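Local coordinates for protein putative L-alanine-DL-glutamate epimerase (Burkholderia xenovorans, PDB 3GO2) that binds magnesium and, as a member of the mandelate racemase/muconate lactonizing enzyme family, probably works as a racemase or epimerase, at residues H263-G273 with A285-N296; W17-L25 with G33-F41. All coordinates share one frame; numbering follows the deposited sequence.

Contact 1. Residues H263-G273 with A285-N296; sequences HPISSCETLFG and AVDVAIVDTIWN. With MG (magnesium ion), chain C; MG (magnesium ion), chain B.
Ile265 and Val288 begin a parallel strand pairing: Ile265 O takes both Val288 N (3.1 Å) and Asp287 N, the latter in the carbonyl plane but bent. Ser267 N then bonds to Val288 O, and Ser267 O takes Ile290 N at 2.7 Å. At the start of the strand Asp287 OD2 receives Ile265 N, a straight bond (171°) entering from above the carboxylate plane; the same oxygen has a second partner in Arg258, a salt bridge.

Past the strands the Asn296 amide bridges the loop backbone. Its ND2 gives one hydrogen to Leu271 O (3.0 Å) and the other to Asp292 O, both in the amide plane, while OD1 accepts Gly273 N. Rotation of the amide is thereby fixed.

Ile290 CG2 lies against Glu269 CB (3.5 Å) and its CD1 reaches Ser266. The Phe272 and Trp295 rings are nearly parallel (11°) but slid apart, with little overlap.

Thr270 O binds one magnesium, with Tyr249 OH and with Pro78 O of a neighbouring subunit. Glu269 OE2 binds another, in the site it forms with Asp219 and Glu245, and waters fill further positions. Such acidic ligands at the C-terminal ends of successive barrel strands are characteristic of the enolase superfamily.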
loop_
_atom_site.group_PDB
_atom_site.type_symbol
_atom_site.label_atom_id
_atom_site.label_comp_id
_atom_site.label_asym_id
_atom_site.label_seq_id
_atom_site.Cartn_x
_atom_site.Cartn_y
_atom_site.Cartn_z
ATOM N N HIS A 263 -25.488 -5.448 4.511
ATOM C CA HIS A 263 -25.693 -6.029 5.830
ATOM C C HIS A 263 -24.407 -6.108 6.636
ATOM O O HIS A 263 -23.334 -6.262 6.079
ATOM C CB HIS A 263 -26.183 -7.460 5.690
ATOM C CG HIS A 263 -27.378 -7.600 4.808
ATOM N ND1 HIS A 263 -28.551 -6.942 5.064
ATOM C CD2 HIS A 263 -27.573 -8.305 3.669
ATOM C CE1 HIS A 263 -29.433 -7.242 4.123
ATOM N NE2 HIS A 263 -28.865 -8.059 3.262
ATOM N N PRO A 264 -24.520 -6.076 7.960
ATOM C CA PRO A 264 -23.332 -6.317 8.782
ATOM C C PRO A 264 -22.782 -7.712 8.522
ATOM O O PRO A 264 -23.566 -8.662 8.399
ATOM C CB PRO A 264 -23.856 -6.174 10.234
ATOM C CG PRO A 264 -25.145 -5.369 10.074
ATOM C CD PRO A 264 -25.717 -5.765 8.767
ATOM N N ILE A 265 -21.460 -7.833 8.431
ATOM C CA ILE A 265 -20.800 -9.132 8.211
ATOM C C ILE A 265 -20.096 -9.556 9.472
ATOM O O ILE A 265 -19.346 -8.779 10.094
ATOM C CB ILE A 265 -19.764 -9.051 7.066
ATOM C CG1 ILE A 265 -20.453 -8.676 5.752
ATOM C CG2 ILE A 265 -18.970 -10.357 6.909
ATOM C CD1 ILE A 265 -21.504 -9.640 5.279
ATOM N N SER A 266 -20.352 -10.783 9.890
ATOM C CA SER A 266 -19.624 -11.368 11.001
ATOM C C SER A 266 -18.782 -12.538 10.518
ATOM O O SER A 266 -19.100 -13.181 9.511
ATOM C CB SER A 266 -20.596 -11.807 12.079
ATOM O OG SER A 266 -21.408 -12.843 11.614
ATOM N N SER A 267 -17.692 -12.800 11.215
ATOM C CA SER A 267 -16.805 -13.903 10.862
ATOM C C SER A 267 -15.917 -14.232 12.048
ATOM O O SER A 267 -16.034 -13.634 13.112
ATOM C CB SER A 267 -15.936 -13.537 9.639
ATOM O OG SER A 267 -15.339 -14.679 9.044
ATOM N N CYS A 268 -15.038 -15.195 11.844
ATOM C CA CYS A 268 -13.854 -15.457 12.680
ATOM C C CYS A 268 -14.033 -16.558 13.722
ATOM O O CYS A 268 -13.083 -16.799 14.471
ATOM C CB CYS A 268 -13.306 -14.215 13.358
ATOM S SG CYS A 268 -13.044 -12.790 12.274
ATOM N N GLU A 269 -15.187 -17.235 13.758
ATOM C CA GLU A 269 -15.448 -18.211 14.810
ATOM C C GLU A 269 -14.503 -19.401 14.807
ATOM O O GLU A 269 -14.463 -20.148 15.791
ATOM C CB GLU A 269 -16.895 -18.722 14.753
ATOM C CG GLU A 269 -17.171 -19.765 13.686
ATOM C CD GLU A 269 -18.618 -20.172 13.639
ATOM O OE1 GLU A 269 -18.891 -21.206 13.042
ATOM O OE2 GLU A 269 -19.468 -19.492 14.215
ATOM N N THR A 270 -13.748 -19.581 13.722
ATOM C CA THR A 270 -12.870 -20.720 13.597
ATOM C C THR A 270 -11.405 -20.348 13.780
ATOM O O THR A 270 -10.534 -21.185 13.500
ATOM C CB THR A 270 -13.068 -21.504 12.282
ATOM O OG1 THR A 270 -12.503 -20.790 11.172
ATOM C CG2 THR A 270 -14.540 -21.808 12.047
ATOM N N LEU A 271 -11.134 -19.116 14.199
ATOM C CA LEU A 271 -9.767 -18.598 14.260
ATOM C C LEU A 271 -9.194 -18.607 15.687
ATOM O O LEU A 271 -9.936 -18.510 16.684
ATOM C CB LEU A 271 -9.728 -17.176 13.727
ATOM C CG LEU A 271 -10.251 -16.923 12.329
ATOM C CD1 LEU A 271 -10.071 -15.419 11.963
ATOM C CD2 LEU A 271 -9.575 -17.838 11.315
ATOM N N PHE A 272 -7.873 -18.657 15.750
ATOM C CA PHE A 272 -7.111 -18.753 16.994
ATOM C C PHE A 272 -6.111 -17.603 17.171
ATOM O O PHE A 272 -5.218 -17.408 16.351
ATOM C CB PHE A 272 -6.323 -20.071 17.047
ATOM C CG PHE A 272 -7.175 -21.289 17.027
ATOM C CD1 PHE A 272 -7.520 -21.938 18.200
ATOM C CD2 PHE A 272 -7.606 -21.826 15.826
ATOM C CE1 PHE A 272 -8.300 -23.078 18.162
ATOM C CE2 PHE A 272 -8.376 -22.949 15.794
ATOM C CZ PHE A 272 -8.724 -23.576 16.967
ATOM N N GLY A 273 -6.244 -16.900 18.290
ATOM C CA GLY A 273 -5.299 -15.895 18.731
ATOM C C GLY A 273 -5.360 -14.602 17.965
ATOM O O GLY A 273 -5.885 -14.534 16.871
ATOM N N ALA A 285 -12.340 -6.528 7.132
ATOM C CA ALA A 285 -13.162 -7.616 6.628
ATOM C C ALA A 285 -14.459 -7.834 7.418
ATOM O O ALA A 285 -15.361 -8.503 6.904
ATOM C CB ALA A 285 -12.349 -8.952 6.599
ATOM N N VAL A 286 -14.558 -7.328 8.650
ATOM C CA VAL A 286 -15.736 -7.652 9.496
ATOM C C VAL A 286 -16.384 -6.470 10.213
ATOM O O VAL A 286 -15.714 -5.528 10.651
ATOM C CB VAL A 286 -15.441 -8.746 10.552
ATOM C CG1 VAL A 286 -14.988 -10.057 9.872
ATOM C CG2 VAL A 286 -14.437 -8.267 11.559
ATOM N N ASP A 287 -17.707 -6.526 10.324
ATOM C CA ASP A 287 -18.401 -5.705 11.300
ATOM C C ASP A 287 -18.256 -6.273 12.717
ATOM O O ASP A 287 -18.037 -5.519 13.687
ATOM C CB ASP A 287 -19.876 -5.578 10.951
ATOM C CG ASP A 287 -20.103 -4.774 9.699
ATOM O OD1 ASP A 287 -20.266 -3.549 9.811
ATOM O OD2 ASP A 287 -20.073 -5.344 8.583
ATOM N N VAL A 288 -18.454 -7.581 12.842
ATOM C CA VAL A 288 -18.433 -8.278 14.142
ATOM C C VAL A 288 -17.482 -9.449 14.098
ATOM O O VAL A 288 -17.483 -10.196 13.121
ATOM C CB VAL A 288 -19.831 -8.779 14.487
ATOM C CG1 VAL A 288 -19.818 -9.603 15.786
ATOM C CG2 VAL A 288 -20.813 -7.586 14.584
ATOM N N ALA A 289 -16.669 -9.605 15.140
ATOM C CA ALA A 289 -15.777 -10.746 15.254
ATOM C C ALA A 289 -16.339 -11.772 16.217
ATOM O O ALA A 289 -16.583 -11.455 17.385
ATOM C CB ALA A 289 -14.361 -10.304 15.655
ATOM N N ILE A 290 -16.613 -12.974 15.714
ATOM C CA ILE A 290 -17.051 -14.083 16.547
ATOM C C ILE A 290 -15.818 -14.767 17.122
ATOM O O ILE A 290 -14.896 -15.105 16.373
ATOM C CB ILE A 290 -17.935 -15.061 15.763
ATOM C CG1 ILE A 290 -19.185 -14.313 15.258
ATOM C CG2 ILE A 290 -18.356 -16.235 16.672
ATOM C CD1 ILE A 290 -19.840 -14.996 14.085
ATOM N N VAL A 291 -15.774 -14.921 18.445
ATOM C CA VAL A 291 -14.616 -15.509 19.123
ATOM C C VAL A 291 -15.052 -16.819 19.754
ATOM O O VAL A 291 -16.013 -16.843 20.513
ATOM C CB VAL A 291 -14.065 -14.584 20.202
ATOM C CG1 VAL A 291 -12.869 -15.224 20.904
ATOM C CG2 VAL A 291 -13.661 -13.196 19.607
ATOM N N ASP A 292 -14.383 -17.905 19.411
ATOM C CA ASP A 292 -14.700 -19.196 20.047
ATOM C C ASP A 292 -13.773 -19.350 21.257
ATOM O O ASP A 292 -12.593 -19.659 21.124
ATOM C CB ASP A 292 -14.602 -20.357 19.073
ATOM C CG ASP A 292 -15.225 -21.622 19.636
ATOM O OD1 ASP A 292 -15.988 -22.323 18.928
ATOM O OD2 ASP A 292 -15.007 -21.851 20.838
ATOM N N THR A 293 -14.324 -19.057 22.432
ATOM C CA THR A 293 -13.576 -19.097 23.671
ATOM C C THR A 293 -13.411 -20.525 24.171
ATOM O O THR A 293 -12.528 -20.802 24.980
ATOM C CB THR A 293 -14.199 -18.226 24.793
ATOM O OG1 THR A 293 -15.259 -18.932 25.441
ATOM C CG2 THR A 293 -14.679 -16.871 24.266
ATOM N N ILE A 294 -14.282 -21.420 23.720
ATOM C CA ILE A 294 -14.171 -22.842 24.030
ATOM C C ILE A 294 -12.910 -23.421 23.345
ATOM O O ILE A 294 -12.128 -24.170 23.943
ATOM C CB ILE A 294 -15.449 -23.580 23.550
ATOM C CG1 ILE A 294 -16.710 -22.991 24.185
ATOM C CG2 ILE A 294 -15.332 -25.080 23.795
ATOM C CD1 ILE A 294 -16.640 -22.769 25.705
ATOM N N TRP A 295 -12.714 -23.047 22.090
ATOM C CA TRP A 295 -11.526 -23.389 21.337
ATOM C C TRP A 295 -10.255 -22.660 21.843
ATOM O O TRP A 295 -9.194 -23.267 22.004
ATOM C CB TRP A 295 -11.755 -22.988 19.880
ATOM C CG TRP A 295 -12.563 -23.958 19.094
ATOM C CD1 TRP A 295 -13.436 -24.892 19.572
ATOM C CD2 TRP A 295 -12.548 -24.110 17.674
ATOM N NE1 TRP A 295 -13.963 -25.624 18.528
ATOM C CE2 TRP A 295 -13.429 -25.158 17.354
ATOM C CE3 TRP A 295 -11.870 -23.451 16.640
ATOM C CZ2 TRP A 295 -13.640 -25.580 16.035
ATOM C CZ3 TRP A 295 -12.068 -23.887 15.340
ATOM C CH2 TRP A 295 -12.952 -24.925 15.054
ATOM N N ASN A 296 -10.353 -21.340 22.022
ATOM C CA ASN A 296 -9.155 -20.517 22.321
ATOM C C ASN A 296 -8.677 -20.576 23.763
ATOM O O ASN A 296 -7.499 -20.354 24.053
ATOM C CB ASN A 296 -9.410 -19.057 21.930
ATOM C CG ASN A 296 -9.107 -18.786 20.479
ATOM O OD1 ASN A 296 -7.959 -18.504 20.127
ATOM N ND2 ASN A 296 -10.137 -18.805 19.646
HETATM MG MG MG C . -9.785 -22.530 11.710
HETATM MG MG MG B . -21.548 -20.132 12.849
HETATM O O HOH W 1 -21.460 -4.169 6.560
HETATM O O HOH W 2 -12.565 -17.666 17.265
HETATM O O HOH W 3 -15.473 -22.778 15.599
HETATM O O HOH W 4 -21.433 -21.914 12.743
HETATM O O HOH W 5 -20.356 -19.311 10.955
HETATM O O HOH W 6 -8.006 -23.975 12.296
HETATM O O HOH W 7 -7.803 -21.014 11.336
#

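Contact 2. Residues W17-L25 with G33-F41; sequences WRNYHFVKL and GWSEFDEGF
The beta hairpin of the N-terminal domain, strands 19-27 and 32-37, brings these segments together in antiparallel register. Val23 and Ser35 form a hydrogen-bonded pair, N to O in both directions at 3.0 Å, and Leu25 with Gly33 does the same more tightly. At the far end Phe37 N to His21 O is sound, whereas the return bond from His21 N is long and weak.

On the face of His21, Val23 and Phe37, the Phe37 ring folds back across the partner strand. Its CG sits between the backbone N and the carbonyl carbon (chi1 68°), which lays the ring flat beneath His21 CB, 3.4 Å from the ring centroid and almost on its normal. Val23 CG2 adds to this cluster at 3.8 Å from Phe37 CE2. The imidazole of His21 has the Glu39 chain over one face, with CG 4.2 Å from its centroid.

The other face carries Trp34, whose six-membered ring is overlain by the fully extended chain of Lys24, CG being 3.9 Å from the centroid; the ammonium runs on to a salt bridge with Glu381. Glu36 OE2 hangs over one face of the Tyr20 ring, 3.5 Å from CD1, and the carboxylate is held by Gly322 N and Cys325 N.

Where the strands part, waters join Asp38 OD1 to Asn19 O and Arg18 NH1. Strand 5-14 pairs with the other edge of 19-27, which makes 19-27 the central strand of the sheet, while helices 46-57 and 82-103 pack on the face bearing Val23 and Phe37.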
loop_
_atom_site.group_PDB
_atom_site.type_symbol
_atom_site.label_atom_id
_atom_site.label_comp_id
_atom_site.label_asym_id
_atom_site.label_seq_id
_atom_site.Cartn_x
_atom_site.Cartn_y
_atom_site.Cartn_z
ATOM N N TRP A 17 -26.702 -36.496 18.379
ATOM C CA TRP A 17 -26.107 -36.542 17.038
ATOM C C TRP A 17 -24.623 -36.202 17.069
ATOM O O TRP A 17 -23.962 -36.096 16.035
ATOM C CB TRP A 17 -26.849 -35.565 16.122
ATOM C CG TRP A 17 -26.833 -34.159 16.633
ATOM C CD1 TRP A 17 -27.639 -33.631 17.592
ATOM C CD2 TRP A 17 -25.971 -33.102 16.206
ATOM N NE1 TRP A 17 -27.332 -32.314 17.796
ATOM C CE2 TRP A 17 -26.305 -31.965 16.966
ATOM C CE3 TRP A 17 -24.941 -33.011 15.272
ATOM C CZ2 TRP A 17 -25.670 -30.739 16.791
ATOM C CZ3 TRP A 17 -24.304 -31.799 15.102
ATOM C CH2 TRP A 17 -24.657 -30.683 15.865
ATOM N N ARG A 18 -24.107 -36.031 18.288
ATOM C CA ARG A 18 -22.739 -35.729 18.552
ATOM C C ARG A 18 -22.481 -36.101 20.017
ATOM O O ARG A 18 -23.393 -36.487 20.735
ATOM C CB ARG A 18 -22.459 -34.237 18.323
ATOM C CG ARG A 18 -23.343 -33.351 19.174
ATOM C CD ARG A 18 -23.046 -31.868 18.962
ATOM N NE ARG A 18 -23.996 -31.053 19.728
ATOM C CZ ARG A 18 -23.955 -29.726 19.809
ATOM N NH1 ARG A 18 -23.013 -29.034 19.154
ATOM N NH2 ARG A 18 -24.870 -29.084 20.534
ATOM N N ASN A 19 -21.240 -35.953 20.455
ATOM C CA ASN A 19 -20.908 -36.152 21.849
ATOM C C ASN A 19 -20.507 -34.847 22.490
ATOM O O ASN A 19 -20.100 -33.901 21.800
ATOM C CB ASN A 19 -19.745 -37.118 21.967
ATOM C CG ASN A 19 -20.098 -38.495 21.446
ATOM O OD1 ASN A 19 -21.199 -38.986 21.698
ATOM N ND2 ASN A 19 -19.170 -39.120 20.732
ATOM N N TYR A 20 -20.582 -34.816 23.810
ATOM C CA TYR A 20 -19.940 -33.755 24.575
ATOM C C TYR A 20 -18.649 -34.292 25.137
ATOM O O TYR A 20 -18.561 -35.465 25.446
ATOM C CB TYR A 20 -20.780 -33.334 25.754
ATOM C CG TYR A 20 -22.069 -32.616 25.464
ATOM C CD1 TYR A 20 -22.282 -31.891 24.284
ATOM C CD2 TYR A 20 -23.062 -32.580 26.432
ATOM C CE1 TYR A 20 -23.458 -31.224 24.070
ATOM C CE2 TYR A 20 -24.228 -31.901 26.216
ATOM C CZ TYR A 20 -24.419 -31.223 25.040
ATOM O OH TYR A 20 -25.601 -30.534 24.863
ATOM N N HIS A 21 -17.658 -33.422 25.300
ATOM C CA HIS A 21 -16.412 -33.781 25.937
ATOM C C HIS A 21 -16.062 -32.803 27.052
ATOM O O HIS A 21 -16.398 -31.630 26.977
ATOM C CB HIS A 21 -15.258 -33.764 24.927
ATOM C CG HIS A 21 -15.457 -34.674 23.757
ATOM N ND1 HIS A 21 -14.777 -35.868 23.634
ATOM C CD2 HIS A 21 -16.208 -34.546 22.637
ATOM C CE1 HIS A 21 -15.116 -36.448 22.495
ATOM N NE2 HIS A 21 -15.985 -35.673 21.873
ATOM N N PHE A 22 -15.339 -33.295 28.052
ATOM C CA PHE A 22 -14.993 -32.497 29.224
ATOM C C PHE A 22 -13.581 -32.753 29.650
ATOM O O PHE A 22 -13.086 -33.875 29.480
ATOM C CB PHE A 22 -15.935 -32.818 30.408
ATOM C CG PHE A 22 -17.368 -32.728 30.065
ATOM C CD1 PHE A 22 -18.012 -31.509 30.058
ATOM C CD2 PHE A 22 -18.092 -33.853 29.705
ATOM C CE1 PHE A 22 -19.356 -31.422 29.693
ATOM C CE2 PHE A 22 -19.432 -33.766 29.357
ATOM C CZ PHE A 22 -20.052 -32.561 29.337
ATOM N N VAL A 23 -12.940 -31.704 30.163
ATOM C CA VAL A 23 -11.674 -31.801 30.913
ATOM C C VAL A 23 -11.997 -31.662 32.402
ATOM O O VAL A 23 -12.754 -30.784 32.805
ATOM C CB VAL A 23 -10.653 -30.723 30.523
ATOM C CG1 VAL A 23 -9.377 -30.812 31.392
ATOM C CG2 VAL A 23 -10.296 -30.864 29.038
ATOM N N LYS A 24 -11.411 -32.553 33.192
ATOM C CA LYS A 24 -11.551 -32.574 34.647
ATOM C C LYS A 24 -10.168 -32.479 35.255
ATOM O O LYS A 24 -9.346 -33.385 35.090
ATOM C CB LYS A 24 -12.203 -33.879 35.105
ATOM C CG LYS A 24 -12.401 -33.923 36.593
ATOM C CD LYS A 24 -12.863 -35.291 37.060
ATOM C CE LYS A 24 -13.258 -35.249 38.494
ATOM N NZ LYS A 24 -13.624 -36.643 38.963
ATOM N N LEU A 25 -9.897 -31.386 35.942
ATOM C CA LEU A 25 -8.580 -31.109 36.492
ATOM C C LEU A 25 -8.711 -31.071 38.004
ATOM O O LEU A 25 -9.560 -30.358 38.536
ATOM C CB LEU A 25 -8.089 -29.752 35.957
ATOM C CG LEU A 25 -6.728 -29.238 36.396
ATOM C CD1 LEU A 25 -6.208 -28.275 35.292
ATOM C CD2 LEU A 25 -6.742 -28.582 37.792
ATOM N N GLY A 33 -11.540 -28.410 38.679
ATOM C CA GLY A 33 -11.853 -27.475 37.604
ATOM C C GLY A 33 -12.313 -28.260 36.377
ATOM O O GLY A 33 -11.750 -29.313 36.044
ATOM N N TRP A 34 -13.329 -27.715 35.706
ATOM C CA TRP A 34 -13.938 -28.328 34.540
ATOM C C TRP A 34 -13.952 -27.398 33.345
ATOM O O TRP A 34 -14.099 -26.169 33.486
ATOM C CB TRP A 34 -15.408 -28.628 34.824
ATOM C CG TRP A 34 -15.698 -29.731 35.803
ATOM C CD1 TRP A 34 -16.031 -29.594 37.129
ATOM C CD2 TRP A 34 -15.745 -31.125 35.521
ATOM N NE1 TRP A 34 -16.276 -30.822 37.682
ATOM C CE2 TRP A 34 -16.099 -31.779 36.715
ATOM C CE3 TRP A 34 -15.505 -31.889 34.378
ATOM C CZ2 TRP A 34 -16.230 -33.153 36.788
ATOM C CZ3 TRP A 34 -15.637 -33.261 34.457
ATOM C CH2 TRP A 34 -16.002 -33.872 35.656
ATOM N N SER A 35 -13.797 -27.993 32.172
ATOM C CA SER A 35 -14.183 -27.317 30.928
ATOM C C SER A 35 -14.941 -28.275 30.039
ATOM O O SER A 35 -15.003 -29.483 30.297
ATOM C CB SER A 35 -12.936 -26.795 30.193
ATOM O OG SER A 35 -12.164 -27.876 29.690
ATOM N N GLU A 36 -15.528 -27.729 28.988
ATOM C CA GLU A 36 -16.200 -28.528 27.969
ATOM C C GLU A 36 -15.496 -28.213 26.659
ATOM O O GLU A 36 -15.063 -27.093 26.468
ATOM C CB GLU A 36 -17.699 -28.251 27.926
ATOM C CG GLU A 36 -18.437 -29.062 26.853
ATOM C CD GLU A 36 -19.935 -28.806 26.825
ATOM O OE1 GLU A 36 -20.452 -28.208 27.771
ATOM O OE2 GLU A 36 -20.591 -29.226 25.833
ATOM N N PHE A 37 -15.287 -29.222 25.824
ATOM C CA PHE A 37 -14.719 -29.043 24.478
ATOM C C PHE A 37 -15.474 -29.921 23.468
ATOM O O PHE A 37 -16.371 -30.666 23.829
ATOM C CB PHE A 37 -13.203 -29.300 24.470
ATOM C CG PHE A 37 -12.787 -30.727 24.722
ATOM C CD1 PHE A 37 -12.486 -31.595 23.663
ATOM C CD2 PHE A 37 -12.676 -31.203 26.004
ATOM C CE1 PHE A 37 -12.047 -32.899 23.905
ATOM C CE2 PHE A 37 -12.274 -32.513 26.248
ATOM C CZ PHE A 37 -11.979 -33.366 25.195
ATOM N N ASP A 38 -15.118 -29.816 22.193
ATOM C CA ASP A 38 -15.852 -30.435 21.116
ATOM C C ASP A 38 -14.902 -31.033 20.092
ATOM O O ASP A 38 -13.841 -30.453 19.809
ATOM C CB ASP A 38 -16.740 -29.368 20.477
ATOM C CG ASP A 38 -17.416 -29.839 19.226
ATOM O OD1 ASP A 38 -18.507 -30.442 19.358
ATOM O OD2 ASP A 38 -16.865 -29.582 18.123
ATOM N N GLU A 39 -15.286 -32.177 19.541
ATOM C CA GLU A 39 -14.578 -32.765 18.397
ATOM C C GLU A 39 -15.455 -32.840 17.146
ATOM O O GLU A 39 -14.938 -33.010 16.031
ATOM C CB GLU A 39 -14.086 -34.160 18.720
ATOM C CG GLU A 39 -12.972 -34.179 19.745
ATOM C CD GLU A 39 -12.372 -35.528 19.966
ATOM O OE1 GLU A 39 -12.858 -36.503 19.369
ATOM O OE2 GLU A 39 -11.408 -35.611 20.749
ATOM N N GLY A 40 -16.764 -32.719 17.329
ATOM C CA GLY A 40 -17.720 -32.795 16.208
ATOM C C GLY A 40 -17.639 -31.746 15.116
ATOM O O GLY A 40 -17.893 -32.062 13.947
ATOM N N PHE A 41 -17.294 -30.513 15.476
ATOM C CA PHE A 41 -17.221 -29.408 14.514
ATOM C C PHE A 41 -15.864 -29.412 13.822
ATOM O O PHE A 41 -15.081 -28.468 13.932
ATOM C CB PHE A 41 -17.496 -28.076 15.197
ATOM C CG PHE A 41 -17.888 -26.957 14.246
ATOM C CD1 PHE A 41 -18.960 -27.110 13.379
ATOM C CD2 PHE A 41 -17.229 -25.733 14.276
ATOM C CE1 PHE A 41 -19.332 -26.092 12.514
ATOM C CE2 PHE A 41 -17.607 -24.701 13.420
ATOM C CZ PHE A 41 -18.668 -24.895 12.533
HETATM O O HOH W 8 -20.750 -29.901 17.483
HETATM O O HOH W 9 -19.958 -31.109 21.570
HETATM O O HOH W 10 -17.784 -33.468 20.042
#

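The hairpin of contact 2 comes first in the chain and is complete well before contact 1 begins; their centres are about 21 Å apart. They belong to different parts of the enzyme: the hairpin to the three-stranded sheet of the N-terminal domain, the parallel pair to the barrel strands of the C-terminal domain. The two meet all the same. Ile294 CG2 packs 3.4 Å from Glu36 O, and Phe41 CZ comes within 3.7 Å of Glu269 OE1. The segment following strand 32-37 therefore reaches the metal-bearing end of the barrel, consistent with the family plan in which the N-terminal domain helps close the active site. Pro78 of a neighbouring subunit touches both Trp295 and Phe41.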